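RNA-binding protein RO60 (Deinococcus radiodurans, PDB 2NVO) binds several small RNAs that accumulate during recovery from ultraviolet irradiation and contributes to the resistance of the bacterium to such light. Local coordinates at residues A[464-469]-A[496-501]; A[500-505]-A[514-519]; A[365-370]-A[459-464]; A[55-60]-A[520-525]. One frame throughout, in Å; residues are numbered along the deposited sequence.

Interaction 1. Residues A[464-469]-A[496-501]; sequences TDNETW and GLTATE. With CA (calcium ion), chain B.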
# COMPACT_ATOMS: atom_id res chain seq x y z
N THR A 464 1.63 -20.05 1.52
CA THR A 464 1.10 -21.00 0.54
C THR A 464 0.66 -20.23 -0.72
O THR A 464 0.79 -19.01 -0.78
CB THR A 464 -0.05 -21.87 1.15
OG1 THR A 464 -0.39 -22.93 0.24
CG2 THR A 464 -1.27 -21.04 1.43
N ASP A 465 0.21 -20.94 -1.75
CA ASP A 465 -0.29 -20.23 -2.93
C ASP A 465 -1.78 -20.01 -2.72
O ASP A 465 -2.23 -18.94 -2.30
CB ASP A 465 0.05 -20.93 -4.26
CG ASP A 465 -0.07 -22.46 -4.19
OD1 ASP A 465 -0.62 -23.02 -3.23
OD2 ASP A 465 0.42 -23.11 -5.13
N ASN A 466 -2.55 -21.07 -2.94
CA ASN A 466 -3.94 -21.05 -2.61
C ASN A 466 -4.42 -22.41 -2.11
O ASN A 466 -5.53 -22.79 -2.37
CB ASN A 466 -4.74 -20.54 -3.82
CG ASN A 466 -4.66 -21.48 -5.03
OD1 ASN A 466 -3.87 -22.42 -5.06
ND2 ASN A 466 -5.50 -21.22 -6.03
N GLU A 467 -3.57 -23.15 -1.37
CA GLU A 467 -3.91 -24.52 -1.01
C GLU A 467 -3.70 -24.90 0.44
O GLU A 467 -2.95 -25.84 0.73
CB GLU A 467 -3.18 -25.52 -1.92
CG GLU A 467 -3.49 -25.34 -3.37
CD GLU A 467 -3.13 -26.55 -4.21
OE1 GLU A 467 -3.98 -26.98 -4.98
OE2 GLU A 467 -2.01 -27.08 -4.11
N THR A 468 -4.35 -24.19 1.36
CA THR A 468 -4.45 -24.66 2.73
C THR A 468 -5.23 -25.98 2.71
O THR A 468 -6.16 -26.18 1.93
CB THR A 468 -5.18 -23.65 3.64
OG1 THR A 468 -6.50 -23.40 3.13
CG2 THR A 468 -4.39 -22.34 3.74
N TRP A 469 -4.82 -26.89 3.59
CA TRP A 469 -5.41 -28.21 3.66
C TRP A 469 -5.70 -28.42 5.13
O TRP A 469 -4.83 -28.21 5.98
CB TRP A 469 -4.35 -29.21 3.17
CG TRP A 469 -4.72 -30.63 3.30
CD1 TRP A 469 -5.56 -31.33 2.49
CD2 TRP A 469 -4.24 -31.55 4.27
NE1 TRP A 469 -5.65 -32.63 2.91
CE2 TRP A 469 -4.84 -32.80 4.00
CE3 TRP A 469 -3.36 -31.44 5.36
CZ2 TRP A 469 -4.60 -33.93 4.79
CZ3 TRP A 469 -3.12 -32.57 6.13
CH2 TRP A 469 -3.74 -33.79 5.84
N GLY A 496 -2.11 -16.64 1.90
CA GLY A 496 -2.41 -17.26 0.61
C GLY A 496 -1.99 -16.32 -0.48
O GLY A 496 -2.76 -15.45 -0.89
N LEU A 497 -0.75 -16.49 -0.94
CA LEU A 497 -0.10 -15.53 -1.82
C LEU A 497 -0.86 -15.28 -3.14
O LEU A 497 -0.80 -14.19 -3.68
CB LEU A 497 1.35 -15.94 -2.13
CG LEU A 497 2.33 -15.83 -0.95
CD1 LEU A 497 3.52 -16.76 -1.18
CD2 LEU A 497 2.77 -14.39 -0.68
N THR A 498 -1.56 -16.29 -3.64
CA THR A 498 -2.39 -16.12 -4.84
C THR A 498 -3.85 -16.49 -4.57
O THR A 498 -4.59 -16.79 -5.49
CB THR A 498 -1.89 -17.03 -5.99
OG1 THR A 498 -1.83 -18.39 -5.52
CG2 THR A 498 -0.51 -16.60 -6.46
N ALA A 499 -4.25 -16.47 -3.30
CA ALA A 499 -5.60 -16.84 -2.90
C ALA A 499 -6.60 -15.73 -3.24
O ALA A 499 -6.25 -14.56 -3.30
CB ALA A 499 -5.64 -17.14 -1.41
N THR A 500 -7.85 -16.11 -3.46
CA THR A 500 -8.91 -15.11 -3.61
C THR A 500 -9.79 -15.17 -2.36
O THR A 500 -10.36 -14.16 -1.94
CB THR A 500 -9.75 -15.34 -4.90
OG1 THR A 500 -10.28 -16.66 -4.88
CG2 THR A 500 -8.88 -15.19 -6.15
N GLU A 501 -9.86 -16.34 -1.73
CA GLU A 501 -10.64 -16.51 -0.50
C GLU A 501 -10.29 -17.81 0.24
O GLU A 501 -10.17 -18.88 -0.37
CB GLU A 501 -12.14 -16.47 -0.82
CG GLU A 501 -13.03 -16.36 0.42
CD GLU A 501 -12.74 -15.11 1.24
OE1 GLU A 501 -13.06 -14.00 0.77
OE2 GLU A 501 -12.17 -15.23 2.35
CA CA B . 0.34 -27.33 -3.97
O HOH W 1 0.19 -25.32 -2.60
O HOH W 2 -7.49 -20.60 -1.00
O HOH W 3 -6.84 -18.30 -6.31
O HOH W 4 0.05 -28.91 -2.09
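Asp465 O faces three successive amides of the type I turn from Gly496 to Ala499, and one of them bonds it. The hydrogen bond comes from Thr498 N at 3.0 Å, with the donor 43° out of the carbonyl plane; Leu497 N and Ala499 N are also close, but at angles too poor to bond. One residue earlier Leu497 N bonds Thr464 O, also at 3.0 Å, extending the parallel pairing of Thr464 with Gly496 beyond the strand ends. Glycine suits position 496 because a CB there would run into Ala499 CB. Thr498 OG1 sits between its own N and carbonyl carbon (chi1 55°), which brings it 3.2 Å from Asp465 C.

Farther along segment 464-469 lies the MIDAS-like metal site. Glu467 OE2 binds the calcium ion at 2.4 Å, together with Ser372, Ser374 and two waters. Asp465 belongs to the second shell: OD1 accepts from one of those waters at 2.5 Å and, weakly, from Asn466 N, while OD2 bonds Ser374 OG. Both loops leave the C-terminal ends of neighbouring strands, 459-464 and 491-496, and Pro388 of helix 388-402 packs against Asp465, Leu497 and Thr498.

Interaction 2. Residues A[500-505]-A[514-519]; sequences TEFSIA and DVVGFD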
# COMPACT_ATOMS: atom_id res chain seq x y z
N THR A 500 -7.85 -16.11 -3.46
CA THR A 500 -8.91 -15.11 -3.61
C THR A 500 -9.79 -15.17 -2.36
O THR A 500 -10.36 -14.16 -1.94
CB THR A 500 -9.75 -15.34 -4.90
OG1 THR A 500 -10.28 -16.66 -4.88
CG2 THR A 500 -8.88 -15.19 -6.15
N GLU A 501 -9.86 -16.34 -1.73
CA GLU A 501 -10.64 -16.51 -0.50
C GLU A 501 -10.29 -17.81 0.24
O GLU A 501 -10.17 -18.88 -0.37
CB GLU A 501 -12.14 -16.47 -0.82
CG GLU A 501 -13.03 -16.36 0.42
CD GLU A 501 -12.74 -15.11 1.24
OE1 GLU A 501 -13.06 -14.00 0.77
OE2 GLU A 501 -12.17 -15.23 2.35
N PHE A 502 -10.10 -17.70 1.55
CA PHE A 502 -9.98 -18.84 2.45
C PHE A 502 -10.26 -18.33 3.85
O PHE A 502 -10.30 -17.13 4.06
CB PHE A 502 -8.59 -19.50 2.35
CG PHE A 502 -7.45 -18.62 2.82
CD1 PHE A 502 -6.99 -18.69 4.14
CD2 PHE A 502 -6.84 -17.74 1.95
CE1 PHE A 502 -5.94 -17.90 4.57
CE2 PHE A 502 -5.78 -16.94 2.37
CZ PHE A 502 -5.33 -17.02 3.69
N SER A 503 -10.50 -19.21 4.80
CA SER A 503 -10.72 -18.74 6.17
C SER A 503 -10.16 -19.71 7.20
O SER A 503 -10.56 -20.88 7.28
CB SER A 503 -12.20 -18.43 6.42
OG SER A 503 -13.00 -19.58 6.26
N ILE A 504 -9.22 -19.20 7.99
CA ILE A 504 -8.53 -19.98 9.01
C ILE A 504 -8.62 -19.22 10.31
O ILE A 504 -8.94 -19.79 11.35
CB ILE A 504 -7.04 -20.13 8.67
CG1 ILE A 504 -6.86 -20.81 7.30
CG2 ILE A 504 -6.30 -20.87 9.79
CD1 ILE A 504 -6.52 -22.27 7.34
N ALA A 505 -8.34 -17.92 10.23
CA ALA A 505 -8.43 -17.04 11.38
C ALA A 505 -9.84 -17.03 11.97
O ALA A 505 -10.82 -16.85 11.25
CB ALA A 505 -8.01 -15.62 11.01
N ASP A 514 -5.47 -13.71 8.50
CA ASP A 514 -5.40 -14.28 7.16
C ASP A 514 -5.06 -13.16 6.19
O ASP A 514 -5.71 -12.10 6.20
CB ASP A 514 -6.75 -14.88 6.75
CG ASP A 514 -7.09 -16.16 7.48
OD1 ASP A 514 -6.20 -16.76 8.12
OD2 ASP A 514 -8.25 -16.60 7.39
N VAL A 515 -4.06 -13.38 5.35
CA VAL A 515 -3.71 -12.45 4.29
C VAL A 515 -4.07 -13.13 2.99
O VAL A 515 -3.48 -14.16 2.62
CB VAL A 515 -2.21 -12.16 4.28
CG1 VAL A 515 -1.85 -11.20 3.11
CG2 VAL A 515 -1.76 -11.60 5.65
N VAL A 516 -5.04 -12.56 2.30
CA VAL A 516 -5.57 -13.15 1.08
C VAL A 516 -4.97 -12.39 -0.10
O VAL A 516 -5.26 -11.22 -0.30
CB VAL A 516 -7.11 -13.04 1.05
CG1 VAL A 516 -7.68 -13.75 -0.20
CG2 VAL A 516 -7.70 -13.64 2.31
N GLY A 517 -4.12 -13.06 -0.86
CA GLY A 517 -3.34 -12.41 -1.89
C GLY A 517 -2.12 -11.75 -1.28
O GLY A 517 -1.71 -12.05 -0.15
N PHE A 518 -1.50 -10.87 -2.05
CA PHE A 518 -0.36 -10.13 -1.56
C PHE A 518 -0.28 -8.83 -2.32
O PHE A 518 -0.81 -8.72 -3.43
CB PHE A 518 0.95 -10.91 -1.75
CG PHE A 518 1.91 -10.77 -0.59
CD1 PHE A 518 1.54 -11.19 0.67
CD2 PHE A 518 3.19 -10.26 -0.77
CE1 PHE A 518 2.42 -11.08 1.75
CE2 PHE A 518 4.09 -10.16 0.31
CZ PHE A 518 3.70 -10.57 1.57
N ASP A 519 0.37 -7.85 -1.71
CA ASP A 519 0.67 -6.59 -2.36
C ASP A 519 1.72 -5.88 -1.51
O ASP A 519 2.20 -6.43 -0.51
CB ASP A 519 -0.58 -5.71 -2.57
CG ASP A 519 -1.30 -5.35 -1.27
OD1 ASP A 519 -0.69 -5.40 -0.19
OD2 ASP A 519 -2.50 -4.98 -1.33
O HOH W 5 -10.09 -15.05 6.10
O HOH W 6 -11.40 -16.03 8.68
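Asp514 starts the contact by pointing its carboxylate at two successive backbone amides. With CG anti to its own carbonyl carbon (chi1 -73°), the carboxylate carbon is carried toward the loop. The syn lone pair of OD2 takes a nearly straight bond from Ile504 N at 2.8 Å; Ala505 N reaches the same oxygen at 3.1 Å, 33° out of the carboxylate plane, and adds a weak bond to OD1. A water lies between Asp514 OD2 and Phe502 O, within bonding distance of both, although it has more acceptors near it than protons to give. A short acidic side chain fits here, since its flat head can receive both amides while its carbon atoms back onto Phe502. Phe502 CE1 comes to 3.6 Å from Asp514 CG, the ring and carboxylate planes being 41° apart.

Val515 points away from the loop, its side chain touching Ile493 and Met526, and offers backbone instead: Val515 O lies at the edge of the Phe502 ring, in its plane, 3.6 Å from CZ. Val516 points toward the loop, and both its methyls touch it. CG2 packs at 3.8 Å against Phe502 CE2, and CG1 lies close to Thr500 O.

The chemistry is therefore divided along the strand. The polar protein partners of Asp514 across the contact are peptide N-H groups, whose dipoles would favour a charged carboxylate; at Val516 the loop is held by hydrophobic packing against an aromatic ring.

Interaction 3. Residues A[365-370]-A[459-464]; sequences HLLALD and TFVVYT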
# COMPACT_ATOMS: atom_id res chain seq x y z
N HIS A 365 10.16 -15.65 15.05
CA HIS A 365 9.28 -16.14 13.99
C HIS A 365 9.59 -17.58 13.66
O HIS A 365 10.75 -17.98 13.69
CB HIS A 365 9.47 -15.30 12.71
CG HIS A 365 8.80 -13.97 12.75
ND1 HIS A 365 7.89 -13.56 11.80
CD2 HIS A 365 8.89 -12.94 13.64
CE1 HIS A 365 7.45 -12.35 12.09
NE2 HIS A 365 8.05 -11.95 13.20
N LEU A 366 8.55 -18.35 13.33
CA LEU A 366 8.73 -19.65 12.69
C LEU A 366 7.94 -19.55 11.38
O LEU A 366 6.73 -19.34 11.41
CB LEU A 366 8.16 -20.77 13.55
CG LEU A 366 8.35 -22.20 13.07
CD1 LEU A 366 9.80 -22.53 12.94
CD2 LEU A 366 7.67 -23.24 14.00
N LEU A 367 8.64 -19.69 10.27
CA LEU A 367 8.01 -19.54 8.94
C LEU A 367 7.86 -20.94 8.38
O LEU A 367 8.83 -21.68 8.31
CB LEU A 367 8.89 -18.68 8.01
CG LEU A 367 8.62 -17.18 7.83
CD1 LEU A 367 8.58 -16.46 9.17
CD2 LEU A 367 9.63 -16.54 6.88
N ALA A 368 6.64 -21.32 8.04
CA ALA A 368 6.37 -22.64 7.50
C ALA A 368 5.94 -22.44 6.03
O ALA A 368 4.90 -21.85 5.77
CB ALA A 368 5.29 -23.29 8.30
N LEU A 369 6.78 -22.90 5.12
CA LEU A 369 6.60 -22.72 3.70
C LEU A 369 6.01 -23.97 3.05
O LEU A 369 6.49 -25.07 3.25
CB LEU A 369 7.96 -22.45 3.03
CG LEU A 369 8.50 -21.03 3.00
CD1 LEU A 369 8.15 -20.26 4.27
CD2 LEU A 369 9.99 -21.00 2.70
N ASP A 370 4.95 -23.75 2.29
CA ASP A 370 4.47 -24.71 1.31
C ASP A 370 5.62 -24.90 0.31
O ASP A 370 6.14 -23.93 -0.25
CB ASP A 370 3.21 -24.13 0.64
CG ASP A 370 2.46 -25.16 -0.23
OD1 ASP A 370 3.13 -25.94 -0.92
OD2 ASP A 370 1.21 -25.16 -0.22
N THR A 459 5.60 -15.61 16.72
CA THR A 459 4.81 -15.40 15.50
C THR A 459 4.98 -16.55 14.53
O THR A 459 6.10 -16.83 14.10
CB THR A 459 5.29 -14.13 14.79
OG1 THR A 459 5.44 -13.06 15.75
CG2 THR A 459 4.31 -13.72 13.69
N PHE A 460 3.91 -17.26 14.22
CA PHE A 460 3.96 -18.33 13.22
C PHE A 460 3.48 -17.72 11.90
O PHE A 460 2.50 -16.99 11.90
CB PHE A 460 3.01 -19.47 13.61
CG PHE A 460 3.49 -20.29 14.80
CD1 PHE A 460 4.27 -21.41 14.62
CD2 PHE A 460 3.16 -19.91 16.09
CE1 PHE A 460 4.70 -22.15 15.71
CE2 PHE A 460 3.57 -20.66 17.19
CZ PHE A 460 4.34 -21.76 17.01
N VAL A 461 4.18 -17.97 10.79
CA VAL A 461 3.72 -17.48 9.49
C VAL A 461 3.73 -18.62 8.49
O VAL A 461 4.76 -19.27 8.30
CB VAL A 461 4.59 -16.33 8.92
CG1 VAL A 461 3.95 -15.80 7.62
CG2 VAL A 461 4.71 -15.20 9.93
N VAL A 462 2.59 -18.88 7.87
CA VAL A 462 2.51 -19.92 6.86
C VAL A 462 2.42 -19.26 5.49
O VAL A 462 1.61 -18.37 5.29
CB VAL A 462 1.26 -20.80 7.08
CG1 VAL A 462 1.04 -21.76 5.85
CG2 VAL A 462 1.40 -21.58 8.39
N TYR A 463 3.24 -19.72 4.56
CA TYR A 463 3.17 -19.22 3.20
C TYR A 463 2.69 -20.33 2.27
O TYR A 463 3.29 -21.41 2.22
CB TYR A 463 4.55 -18.70 2.76
CG TYR A 463 4.87 -17.34 3.30
CD1 TYR A 463 4.30 -16.20 2.73
CD2 TYR A 463 5.74 -17.17 4.38
CE1 TYR A 463 4.59 -14.92 3.22
CE2 TYR A 463 6.04 -15.90 4.89
CZ TYR A 463 5.47 -14.78 4.29
OH TYR A 463 5.74 -13.51 4.77
N THR A 464 1.63 -20.05 1.52
CA THR A 464 1.10 -21.00 0.54
C THR A 464 0.66 -20.23 -0.72
O THR A 464 0.79 -19.01 -0.78
CB THR A 464 -0.05 -21.87 1.15
OG1 THR A 464 -0.39 -22.93 0.24
CG2 THR A 464 -1.27 -21.04 1.43
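Asp370 CG and Thr464 OG1 each stand anti to their own backbone N (chi1 -169° and -170°), and this swings the two polar ends together beyond the last rung of the strands. Thr464 OG1 donates to Asp370 OD2 at 2.8 Å, meeting the oxygen on its anti side, 24° out of the carboxylate plane. The same OD2 is also bonded to Thr441 OG1, and OD1 to Ser372 OG.

Behind this polar end the strands run parallel and in register, joined by five backbone hydrogen bonds; the shortest, Ala368 N to Val461 O, is 2.8 Å. The side chains alternate between two faces. On one, Leu367 CG lies at the edge of the Tyr463 ring, 4.1 Å from CE2, and Leu369 runs beside the same tyrosine with CD1 3.9 Å from CD2; helices 388-402 and 522-530 cover this side. On the other, Leu366 CD2 meets Phe460 CE1 at 3.6 Å on the side packed by helix 445-452, while small Ala368 leaves room for Pro446 of that helix. Leucine, valine and aromatic residues suit a central strand pair buried on both faces.

Asp370, Ser372 and Ser374 form the Asp-x-Ser-x-Ser sequence of a MIDAS motif. Here the aspartate stands one shell behind the calcium ion: its hydroxyl partners would offset its charge and position it, and its bond to Ser372 OG would help orient a direct metal ligand.

Interaction 4. Residues A[55-60]-A[520-525]; sequences GTFYAS and AAAPNV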
# COMPACT_ATOMS: atom_id res chain seq x y z
N GLY A 55 -10.29 -10.97 11.09
CA GLY A 55 -8.85 -11.12 11.02
C GLY A 55 -8.34 -11.42 9.62
O GLY A 55 -7.54 -12.33 9.42
N THR A 56 -8.80 -10.65 8.63
CA THR A 56 -8.44 -10.94 7.24
C THR A 56 -7.96 -9.68 6.54
O THR A 56 -8.64 -8.68 6.56
CB THR A 56 -9.65 -11.45 6.43
OG1 THR A 56 -10.22 -12.59 7.08
CG2 THR A 56 -9.21 -11.85 5.02
N PHE A 57 -6.77 -9.73 5.96
CA PHE A 57 -6.32 -8.64 5.10
C PHE A 57 -6.44 -9.04 3.63
O PHE A 57 -5.77 -9.96 3.18
CB PHE A 57 -4.87 -8.24 5.42
CG PHE A 57 -4.38 -7.07 4.62
CD1 PHE A 57 -5.02 -5.84 4.70
CD2 PHE A 57 -3.28 -7.18 3.81
CE1 PHE A 57 -4.58 -4.75 3.96
CE2 PHE A 57 -2.82 -6.10 3.07
CZ PHE A 57 -3.48 -4.88 3.14
N TYR A 58 -7.31 -8.35 2.91
CA TYR A 58 -7.42 -8.56 1.47
C TYR A 58 -6.40 -7.65 0.81
O TYR A 58 -6.59 -6.44 0.74
CB TYR A 58 -8.83 -8.25 0.98
CG TYR A 58 -9.84 -9.29 1.42
CD1 TYR A 58 -9.95 -10.51 0.76
CD2 TYR A 58 -10.67 -9.06 2.51
CE1 TYR A 58 -10.87 -11.46 1.16
CE2 TYR A 58 -11.58 -10.01 2.92
CZ TYR A 58 -11.68 -11.20 2.24
OH TYR A 58 -12.60 -12.13 2.65
N ALA A 59 -5.31 -8.26 0.37
CA ALA A 59 -4.11 -7.54 0.01
C ALA A 59 -4.24 -7.46 -1.46
O ALA A 59 -3.81 -8.36 -2.18
CB ALA A 59 -2.87 -8.32 0.39
N SER A 60 -4.85 -6.38 -1.93
CA SER A 60 -5.68 -6.56 -3.08
C SER A 60 -5.47 -5.80 -4.36
O SER A 60 -4.52 -5.04 -4.57
CB SER A 60 -7.14 -6.52 -2.67
OG SER A 60 -7.57 -7.82 -2.32
N ALA A 520 2.05 -4.67 -1.92
CA ALA A 520 3.11 -3.90 -1.29
C ALA A 520 2.82 -3.56 0.18
O ALA A 520 3.74 -3.40 0.96
CB ALA A 520 3.39 -2.63 -2.10
N ALA A 521 1.55 -3.47 0.55
CA ALA A 521 1.18 -3.14 1.92
C ALA A 521 1.20 -4.34 2.88
O ALA A 521 1.17 -4.18 4.10
CB ALA A 521 -0.19 -2.47 1.95
N ALA A 522 1.23 -5.55 2.32
CA ALA A 522 1.04 -6.74 3.14
C ALA A 522 2.13 -6.93 4.20
O ALA A 522 1.81 -7.23 5.34
CB ALA A 522 0.89 -7.99 2.27
N PRO A 523 3.41 -6.75 3.83
CA PRO A 523 4.48 -6.97 4.82
C PRO A 523 4.37 -6.07 6.04
O PRO A 523 4.54 -6.55 7.17
CB PRO A 523 5.74 -6.64 4.04
CG PRO A 523 5.39 -7.04 2.64
CD PRO A 523 3.97 -6.58 2.48
N ASN A 524 4.07 -4.80 5.84
CA ASN A 524 3.92 -3.88 6.96
C ASN A 524 2.71 -4.21 7.85
O ASN A 524 2.74 -4.07 9.07
CB ASN A 524 3.87 -2.44 6.45
CG ASN A 524 5.23 -1.94 5.99
OD1 ASN A 524 5.35 -0.90 5.34
ND2 ASN A 524 6.27 -2.67 6.34
N VAL A 525 1.64 -4.66 7.22
CA VAL A 525 0.46 -5.10 7.97
C VAL A 525 0.82 -6.33 8.81
O VAL A 525 0.42 -6.43 9.97
CB VAL A 525 -0.73 -5.37 7.04
CG1 VAL A 525 -1.84 -6.17 7.76
CG2 VAL A 525 -1.28 -4.05 6.51
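Phe57 and Val525 form the close part of this contact, where the ring of an edge strand meets the first turn of a helix. With CG anti to its backbone N (chi1 -177°), Phe57 projects from the strand toward the helix. The two methyls of Val525 spread along its ring: CG1 is 4.1 Å from Phe57 CG at the near end, and CG2 is 4.1 Å from Phe57 CZ at the far end. CG2 lies over the ring face, making a CH-pi contact 4.2 Å from the centroid and 13° off the normal, while Ala59 N lies over the opposite face. At the far end, Phe57 CE2 approaches the helix backbone itself, 3.9 Å from Ala522 CA. Alanine suits this place because its small side chain lets the ring come so near the main chain.

Elsewhere the contact is thinner. Ala59 CB and Ala522 CB touch methyl to methyl at 4.2 Å, and Ala521 CB meets the ring through CZ alone, at the same distance. Ala521 is already partly exposed, and beyond it Ala520 and Asn524 face solvent. All of these touches are apolar.

Strand 56-59, from the TROVE part of the sequence, is the outermost strand on its side of the VWFA-like sheet and lies parallel to strand 512-517. Helix 522-530, which follows strand 512-517 in the chain, packs its first turn against strand 56-59, and Leu50 of helix 40-50 and Pro97 reach both Phe57 and Val525.

Overall arrangement
All four contacts belong to one sheet or its margins. Interaction 3 is its buried centre, with parallel bonding and hydrophobic faces; interaction 4, also buried, joins an edge strand to a helix by apolar touches alone. Interactions 1 and 2 are partly buried loop contacts that rely on backbone amides and water, with metal in interaction 1 and aromatic packing in interaction 2. Thr464 links interactions 1 and 3: interaction 1 supplies the direct ligand Glu467, and both contribute a second-shell aspartate. Interaction 2 shares Thr500 and Glu501 with interaction 1, and its strand pairs with that of interaction 4. Segments 460 residues apart meet at the edge of the sheet in the VWFA-like domain, which closes the ring.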